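Local atomic coordinates of synaptic vesicle membrane protein VAT-1 homolog-like (Homo sapiens, PDB entry 4A27), a protein that probably acts as an oxidoreductase of the zinc-containing alcohol dehydrogenase family, quinone oxidoreductase subfamily. Residues A130-M133 against L134-A138; L281-L284 against F285-R289; K299-G302 against L303-K307. All blocks are in the same frame, centred on the assembly; numbering follows the deposited sequence.

Overall arrangement
The three contacts are local, each at the end of a helix. Interaction 1 ends helix 124-137 and packs on strands of the six-stranded parallel sheet of the Rossmann-type domain. Interaction 2 lies where helix 280-285 runs out into the link to helix 290-305, and interaction 3 ends that second helix. Interactions 1 and 3 are about 17 Å apart by their centres but touch: Leu300 CD2 lies 3.9 Å from Tyr131 CD2. Interaction 2 stays separate, its nearest atoms about 5 Å from interaction 1 and about 11 Å from interaction 3. Interactions 1 and 2 both reach the second subunit, whereas interaction 3 does not. A bound 1,2-ethanediol, probably from the crystallisation liquor, sits about 4 Å from the Ala138 side chain.

Interaction 1 of 3, residues A130-M133 against L134-A138; sequences AYVM and LFEVA
Phe135 leans its ring over Tyr131, one turn back along helix 124-137. CD2 of Phe135 stands 3.5 Å above the plane of the Tyr131 ring, over its centre, and its closest atom there is Tyr131 CE2 at 3.6 Å. The planes meet at 48°, an oblique pairing. Tyr131 carries CG anti to its own N (chi1 -169°), which swings the ring back beside its carbonyl and under Phe135. One residue further along, Val132 CG1 packs 3.8 Å from Glu136 CB.

Behind these side chains the helix widens. Leu134 N, Phe135 N and Glu136 N keep bonds to the carbonyls four residues back, Glu136 N coming to Val132 O from above the carbonyl plane at 2.9 Å. Val132 O also takes Val137 N, nearly head-on, and Ala138 N reaches Met133 O at 2.9 Å; these two bonds each span five residues and together make the last turn pi-type.

Further out, Val296, Lys299 and Leu300 of helix 290-305 pack on Tyr131, and Met133 and Val137 rest on Ile235. Glu136 OE1 makes a salt bridge with Arg141 of the second subunit. The helix end thus combines apolar anchoring within the chain with a charged link across the dimer.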
loop_
_atom_site.group_PDB
_atom_site.type_symbol
_atom_site.label_atom_id
_atom_site.label_comp_id
_atom_site.label_asym_id
_atom_site.label_seq_id
_atom_site.Cartn_x
_atom_site.Cartn_y
_atom_site.Cartn_z
ATOM N N ALA A 130 12.477 -7.532 -3.897
ATOM C CA ALA A 130 12.124 -7.839 -2.526
ATOM C C ALA A 130 12.004 -6.574 -1.705
ATOM O O ALA A 130 11.034 -6.362 -0.997
ATOM C CB ALA A 130 13.194 -8.769 -1.927
ATOM N N TYR A 131 12.966 -5.690 -1.851
ATOM C CA TYR A 131 13.015 -4.513 -1.014
ATOM C C TYR A 131 11.856 -3.588 -1.375
ATOM O O TYR A 131 11.146 -3.050 -0.489
ATOM C CB TYR A 131 14.349 -3.779 -1.187
ATOM C CG TYR A 131 14.559 -2.722 -0.186
ATOM C CD1 TYR A 131 13.999 -1.465 -0.329
ATOM C CD2 TYR A 131 15.289 -2.982 0.966
ATOM C CE1 TYR A 131 14.180 -0.482 0.662
ATOM C CE2 TYR A 131 15.464 -2.025 1.916
ATOM C CZ TYR A 131 14.907 -0.767 1.769
ATOM O OH TYR A 131 15.140 0.198 2.761
ATOM N N VAL A 132 11.639 -3.418 -2.672
ATOM C CA VAL A 132 10.663 -2.460 -3.094
ATOM C C VAL A 132 9.272 -2.930 -2.692
ATOM O O VAL A 132 8.430 -2.105 -2.264
ATOM C CB VAL A 132 10.756 -2.132 -4.586
ATOM C CG1 VAL A 132 9.636 -1.207 -4.936
ATOM C CG2 VAL A 132 12.103 -1.458 -4.917
ATOM N N MET A 133 9.019 -4.234 -2.812
ATOM C CA MET A 133 7.713 -4.754 -2.424
ATOM C C MET A 133 7.424 -4.582 -0.950
ATOM O O MET A 133 6.290 -4.266 -0.579
ATOM C CB MET A 133 7.566 -6.211 -2.818
ATOM C CG MET A 133 7.542 -6.430 -4.327
ATOM S SD MET A 133 7.068 -8.142 -4.791
ATOM C CE MET A 133 8.395 -9.023 -3.891
ATOM N N LEU A 134 8.419 -4.879 -0.115
ATOM C CA LEU A 134 8.221 -4.899 1.300
ATOM C C LEU A 134 8.145 -3.518 1.904
ATOM O O LEU A 134 7.395 -3.322 2.864
ATOM C CB LEU A 134 9.355 -5.647 2.011
ATOM C CG LEU A 134 9.392 -7.175 1.891
ATOM C CD1 LEU A 134 10.758 -7.714 2.494
ATOM C CD2 LEU A 134 8.087 -7.837 2.511
ATOM N N PHE A 135 8.938 -2.570 1.386
ATOM C CA PHE A 135 9.068 -1.288 2.026
ATOM C C PHE A 135 8.543 -0.102 1.226
ATOM O O PHE A 135 8.268 0.916 1.818
ATOM C CB PHE A 135 10.521 -1.022 2.424
ATOM C CG PHE A 135 11.098 -2.072 3.305
ATOM C CD1 PHE A 135 10.694 -2.170 4.644
ATOM C CD2 PHE A 135 12.093 -2.938 2.840
ATOM C CE1 PHE A 135 11.248 -3.164 5.500
ATOM C CE2 PHE A 135 12.661 -3.919 3.684
ATOM C CZ PHE A 135 12.222 -4.027 5.017
ATOM N N GLU A 136 8.367 -0.237 -0.092
ATOM C CA GLU A 136 7.783 0.828 -0.885
ATOM C C GLU A 136 6.329 0.536 -1.277
ATOM O O GLU A 136 5.511 1.415 -1.160
ATOM C CB GLU A 136 8.653 1.143 -2.064
ATOM C CG GLU A 136 10.034 1.693 -1.646
ATOM C CD GLU A 136 9.982 3.140 -1.107
ATOM O OE1 GLU A 136 8.949 3.810 -1.296
ATOM O OE2 GLU A 136 10.970 3.604 -0.490
ATOM N N VAL A 137 5.982 -0.697 -1.654
ATOM C CA VAL A 137 4.591 -1.015 -1.947
ATOM C C VAL A 137 3.856 -1.297 -0.623
ATOM O O VAL A 137 2.993 -0.535 -0.206
ATOM C CB VAL A 137 4.471 -2.166 -2.945
ATOM C CG1 VAL A 137 3.025 -2.490 -3.174
ATOM C CG2 VAL A 137 5.175 -1.798 -4.253
ATOM N N ALA A 138 4.239 -2.361 0.069
ATOM C CA ALA A 138 3.795 -2.564 1.397
ATOM C C ALA A 138 4.695 -1.677 2.233
ATOM O O ALA A 138 5.655 -1.076 1.705
ATOM C CB ALA A 138 3.949 -4.060 1.768
#

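Interaction 2 of 3, residues L281-L284 against F285-R289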
loop_
_atom_site.group_PDB
_atom_site.type_symbol
_atom_site.label_atom_id
_atom_site.label_comp_id
_atom_site.label_asym_id
_atom_site.label_seq_id
_atom_site.Cartn_x
_atom_site.Cartn_y
_atom_site.Cartn_z
ATOM N N LEU A 281 11.363 -4.146 -14.061
ATOM C CA LEU A 281 11.887 -3.768 -15.373
ATOM C C LEU A 281 11.148 -2.557 -15.930
ATOM O O LEU A 281 11.788 -1.600 -16.394
ATOM C CB LEU A 281 11.872 -4.944 -16.361
ATOM C CG LEU A 281 12.919 -5.999 -15.985
ATOM C CD1 LEU A 281 12.862 -7.109 -16.940
ATOM C CD2 LEU A 281 14.383 -5.494 -15.881
ATOM N N ASN A 282 9.827 -2.570 -15.829
ATOM C CA ASN A 282 9.023 -1.416 -16.246
ATOM C C ASN A 282 9.323 -0.163 -15.471
ATOM O O ASN A 282 9.355 0.922 -16.056
ATOM C CB ASN A 282 7.542 -1.694 -16.111
ATOM C CG ASN A 282 7.041 -2.647 -17.149
ATOM O OD1 ASN A 282 7.782 -3.055 -18.053
ATOM N ND2 ASN A 282 5.785 -3.045 -17.011
ATOM N N LEU A 283 9.549 -0.310 -14.168
ATOM C CA LEU A 283 9.904 0.814 -13.315
ATOM C C LEU A 283 11.203 1.439 -13.787
ATOM O O LEU A 283 11.326 2.665 -13.813
ATOM C CB LEU A 283 10.041 0.363 -11.849
ATOM C CG LEU A 283 9.984 1.390 -10.725
ATOM C CD1 LEU A 283 8.689 2.225 -10.788
ATOM C CD2 LEU A 283 10.085 0.687 -9.348
ATOM N N LEU A 284 12.153 0.583 -14.181
ATOM C CA LEU A 284 13.464 1.005 -14.650
ATOM C C LEU A 284 13.466 1.660 -16.054
ATOM O O LEU A 284 13.965 2.765 -16.221
ATOM C CB LEU A 284 14.422 -0.170 -14.688
ATOM C CG LEU A 284 14.862 -0.673 -13.323
ATOM C CD1 LEU A 284 15.476 -2.060 -13.469
ATOM C CD2 LEU A 284 15.808 0.320 -12.661
ATOM N N PHE A 285 12.890 0.962 -17.019
ATOM C CA PHE A 285 13.124 1.218 -18.432
ATOM C C PHE A 285 11.944 1.892 -19.129
ATOM O O PHE A 285 12.118 2.337 -20.242
ATOM C CB PHE A 285 13.456 -0.090 -19.174
ATOM C CG PHE A 285 14.722 -0.748 -18.723
ATOM C CD1 PHE A 285 15.909 -0.032 -18.630
ATOM C CD2 PHE A 285 14.738 -2.090 -18.391
ATOM C CE1 PHE A 285 17.097 -0.656 -18.203
ATOM C CE2 PHE A 285 15.927 -2.713 -17.988
ATOM C CZ PHE A 285 17.091 -1.991 -17.885
ATOM N N LYS A 286 10.764 1.927 -18.494
ATOM C CA LYS A 286 9.572 2.608 -19.040
ATOM C C LYS A 286 9.087 3.791 -18.198
ATOM O O LYS A 286 8.563 4.755 -18.753
ATOM C CB LYS A 286 8.390 1.647 -19.181
ATOM C CG LYS A 286 8.666 0.455 -20.021
ATOM C CD LYS A 286 7.389 -0.323 -20.299
ATOM C CE LYS A 286 7.695 -1.601 -21.082
ATOM N NZ LYS A 286 6.490 -2.434 -21.296
ATOM N N GLN A 287 9.234 3.709 -16.874
ATOM C CA GLN A 287 8.652 4.697 -15.989
ATOM C C GLN A 287 9.667 5.646 -15.363
ATOM O O GLN A 287 9.285 6.563 -14.655
ATOM C CB GLN A 287 7.844 3.997 -14.909
ATOM C CG GLN A 287 6.592 3.334 -15.452
ATOM C CD GLN A 287 6.122 2.171 -14.587
ATOM O OE1 GLN A 287 6.562 2.020 -13.452
ATOM N NE2 GLN A 287 5.252 1.318 -15.143
ATOM N N GLY A 288 10.952 5.423 -15.593
ATOM C CA GLY A 288 11.948 6.432 -15.260
ATOM C C GLY A 288 12.347 6.535 -13.805
ATOM O O GLY A 288 12.792 7.607 -13.357
ATOM N N ARG A 289 12.249 5.443 -13.043
ATOM C CA ARG A 289 12.528 5.563 -11.602
ATOM C C ARG A 289 13.904 5.066 -11.181
ATOM O O ARG A 289 14.100 4.566 -10.067
ATOM C CB ARG A 289 11.399 4.950 -10.769
ATOM C CG ARG A 289 10.029 5.569 -11.045
ATOM C CD ARG A 289 9.867 7.008 -10.552
ATOM N NE ARG A 289 8.963 7.729 -11.448
ATOM C CZ ARG A 289 8.318 8.854 -11.165
ATOM N NH1 ARG A 289 8.422 9.455 -9.984
ATOM N NH2 ARG A 289 7.536 9.383 -12.091
#
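Leu284 lies over one face of the Phe285 ring at the end of helix 280-285, and Leu281 runs alongside it. Leu284 CB sits over the centre of the aromatic face, 4.1 Å from the ring centroid and only 10° off its normal, a CH-pi contact between sequence neighbours. Leu281, one turn earlier, sets its CD2 3.8 Å from Phe285 CE2, near the rim. Phe285 CG is anti to its own carbonyl carbon (chi1 -64°), which lays the ring against Leu281 O, and that oxygen accepts Phe285 N at 2.9 Å. Cutting the ring back to an alanine is likely to leave Leu281 CD2 and Leu284 CB without their aromatic partner and open a gap toward Phe91 and Phe107.

The opposite character belongs to Lys286, which is exposed: its extended chain merely follows Asn282, with CE 3.4 Å from Asn282 OD1. The Asn282 ND2 group is instead bonded to Glu270 O of the second subunit. In the backbone, Asn282 O receives both Lys286 N and Gln287 N. Gly288 then turns the chain with a positive phi, and Arg289 N bonds to Leu283 O at 3.0 Å, nearly straight at 167°. That return brings Arg289 CG across Leu283 CD1, 3.6 Å away.

Around this turn, Phe91 of strand 87-91 packs on Leu284 and Phe285, and Phe107 meets the Phe285 ring edge-to-face. Ile293 of helix 290-305 covers Leu283 and Leu284, while Pro230 of the second subunit lies on Leu283, Gln287 and Arg289.

Interaction 3 of 3, residues K299-G302 against L303-K307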
loop_
_atom_site.group_PDB
_atom_site.type_symbol
_atom_site.label_atom_id
_atom_site.label_comp_id
_atom_site.label_asym_id
_atom_site.label_seq_id
_atom_site.Cartn_x
_atom_site.Cartn_y
_atom_site.Cartn_z
ATOM N N LYS A 299 20.897 1.207 0.073
ATOM C CA LYS A 299 20.509 0.550 1.311
ATOM C C LYS A 299 20.785 -0.979 1.246
ATOM O O LYS A 299 21.277 -1.547 2.207
ATOM C CB LYS A 299 19.028 0.802 1.641
ATOM C CG LYS A 299 18.664 2.286 1.881
ATOM C CD LYS A 299 17.113 2.447 2.016
ATOM C CE LYS A 299 16.574 3.842 1.655
ATOM N NZ LYS A 299 15.274 3.775 0.880
ATOM N N LEU A 300 20.458 -1.658 0.141
ATOM C CA LEU A 300 20.823 -3.111 0.024
ATOM C C LEU A 300 22.344 -3.329 0.244
ATOM O O LEU A 300 22.748 -4.266 0.934
ATOM C CB LEU A 300 20.386 -3.700 -1.301
ATOM C CG LEU A 300 18.878 -3.810 -1.499
ATOM C CD1 LEU A 300 18.515 -4.158 -2.909
ATOM C CD2 LEU A 300 18.285 -4.936 -0.498
ATOM N N ILE A 301 23.188 -2.447 -0.301
ATOM C CA ILE A 301 24.641 -2.631 -0.182
ATOM C C ILE A 301 25.102 -2.393 1.261
ATOM O O ILE A 301 26.005 -3.101 1.764
ATOM C CB ILE A 301 25.426 -1.763 -1.189
ATOM C CG1 ILE A 301 25.334 -2.333 -2.602
ATOM C CG2 ILE A 301 26.926 -1.733 -0.857
ATOM C CD1 ILE A 301 25.950 -1.374 -3.647
ATOM N N GLY A 302 24.475 -1.414 1.926
ATOM C CA GLY A 302 24.710 -1.177 3.365
ATOM C C GLY A 302 24.402 -2.420 4.190
ATOM O O GLY A 302 25.226 -2.836 4.974
ATOM N N LEU A 303 23.252 -3.060 3.935
ATOM C CA LEU A 303 22.901 -4.310 4.594
ATOM C C LEU A 303 23.898 -5.436 4.263
ATOM O O LEU A 303 24.330 -6.167 5.170
ATOM C CB LEU A 303 21.457 -4.751 4.219
ATOM C CG LEU A 303 20.340 -3.861 4.774
ATOM C CD1 LEU A 303 18.956 -4.326 4.264
ATOM C CD2 LEU A 303 20.364 -3.833 6.316
ATOM N N TYR A 304 24.267 -5.591 2.982
ATOM C CA TYR A 304 25.264 -6.599 2.604
ATOM C C TYR A 304 26.596 -6.449 3.400
ATOM O O TYR A 304 27.182 -7.432 3.879
ATOM C CB TYR A 304 25.577 -6.521 1.136
ATOM C CG TYR A 304 26.639 -7.494 0.701
ATOM C CD1 TYR A 304 26.305 -8.797 0.335
ATOM C CD2 TYR A 304 27.973 -7.117 0.640
ATOM C CE1 TYR A 304 27.256 -9.697 -0.079
ATOM C CE2 TYR A 304 28.949 -8.026 0.217
ATOM C CZ TYR A 304 28.560 -9.306 -0.149
ATOM O OH TYR A 304 29.456 -10.232 -0.570
ATOM N N ASN A 305 27.065 -5.217 3.495
ATOM C CA ASN A 305 28.313 -4.893 4.238
ATOM C C ASN A 305 28.241 -5.129 5.748
ATOM O O ASN A 305 29.245 -5.423 6.376
ATOM C CB ASN A 305 28.708 -3.446 3.954
ATOM C CG ASN A 305 29.220 -3.247 2.503
ATOM O OD1 ASN A 305 29.549 -4.200 1.817
ATOM N ND2 ASN A 305 29.233 -2.014 2.038
ATOM N N GLN A 306 27.061 -4.965 6.326
ATOM C CA GLN A 306 26.821 -5.331 7.702
ATOM C C GLN A 306 26.526 -6.829 7.858
ATOM O O GLN A 306 26.224 -7.287 8.968
ATOM C CB GLN A 306 25.646 -4.530 8.260
ATOM C CG GLN A 306 25.888 -3.036 8.354
ATOM C CD GLN A 306 24.614 -2.263 8.733
ATOM O OE1 GLN A 306 23.505 -2.770 8.615
ATOM N NE2 GLN A 306 24.783 -1.034 9.193
ATOM N N LYS A 307 26.594 -7.584 6.758
ATOM C CA LYS A 307 26.436 -9.050 6.780
ATOM C C LYS A 307 25.046 -9.459 7.181
ATOM O O LYS A 307 24.845 -10.546 7.684
ATOM C CB LYS A 307 27.447 -9.726 7.727
ATOM C CG LYS A 307 28.871 -9.219 7.610
ATOM C CD LYS A 307 29.498 -9.664 6.302
ATOM C CE LYS A 307 30.934 -9.240 6.214
ATOM N NZ LYS A 307 31.518 -9.779 4.962
#
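Ile301 and Asn305 run side by side and point the same way, with Ile301 CG2 3.7 Å from Asn305 ND2. This is van der Waals contact between a methyl and an amide. The amide carbon, Asn305 CG, also lies 3.3 Å from Ile301 O, but ND2 meets that oxygen at too poor an angle for a bond. The Asn305 chi1 of -71° sets CG beside its own backbone N, which folds the amide back along the preceding turn. Leu303 lies back over the previous turn in the same way, its CG 3.6 Å from Lys299 O, and Gln306 CG comes to 3.5 Å from Gly302 O.

Main-chain hydrogen bonds carry the rest. Leu303 N, Tyr304 N, Asn305 N and Gln306 N bond in order to the carbonyls of Lys299, Leu300, Ile301 and Gly302; the first is the straightest at 168°, the last the most bent at 151°. Lys307 then leaves helical geometry with positive phi and bonds through N to Tyr304 O at 2.9 Å, part of a Schellman motif that closes helix 290-305.

Among outward contacts, Leu300 packs on Phe127, Val128 and Tyr131 of helix 124-137, and Leu162 of helix 154-163 touches both Leu300 and Leu303. The hydroxyl of Tyr304 is hydrogen-bonded to Glu119.

Cohesion between these two turns is therefore mainly that of the backbone: the leucines serve neighbouring helices, while the exposed Asn305 and Gln306 fold over carbonyls already bonded to main-chain N-H groups.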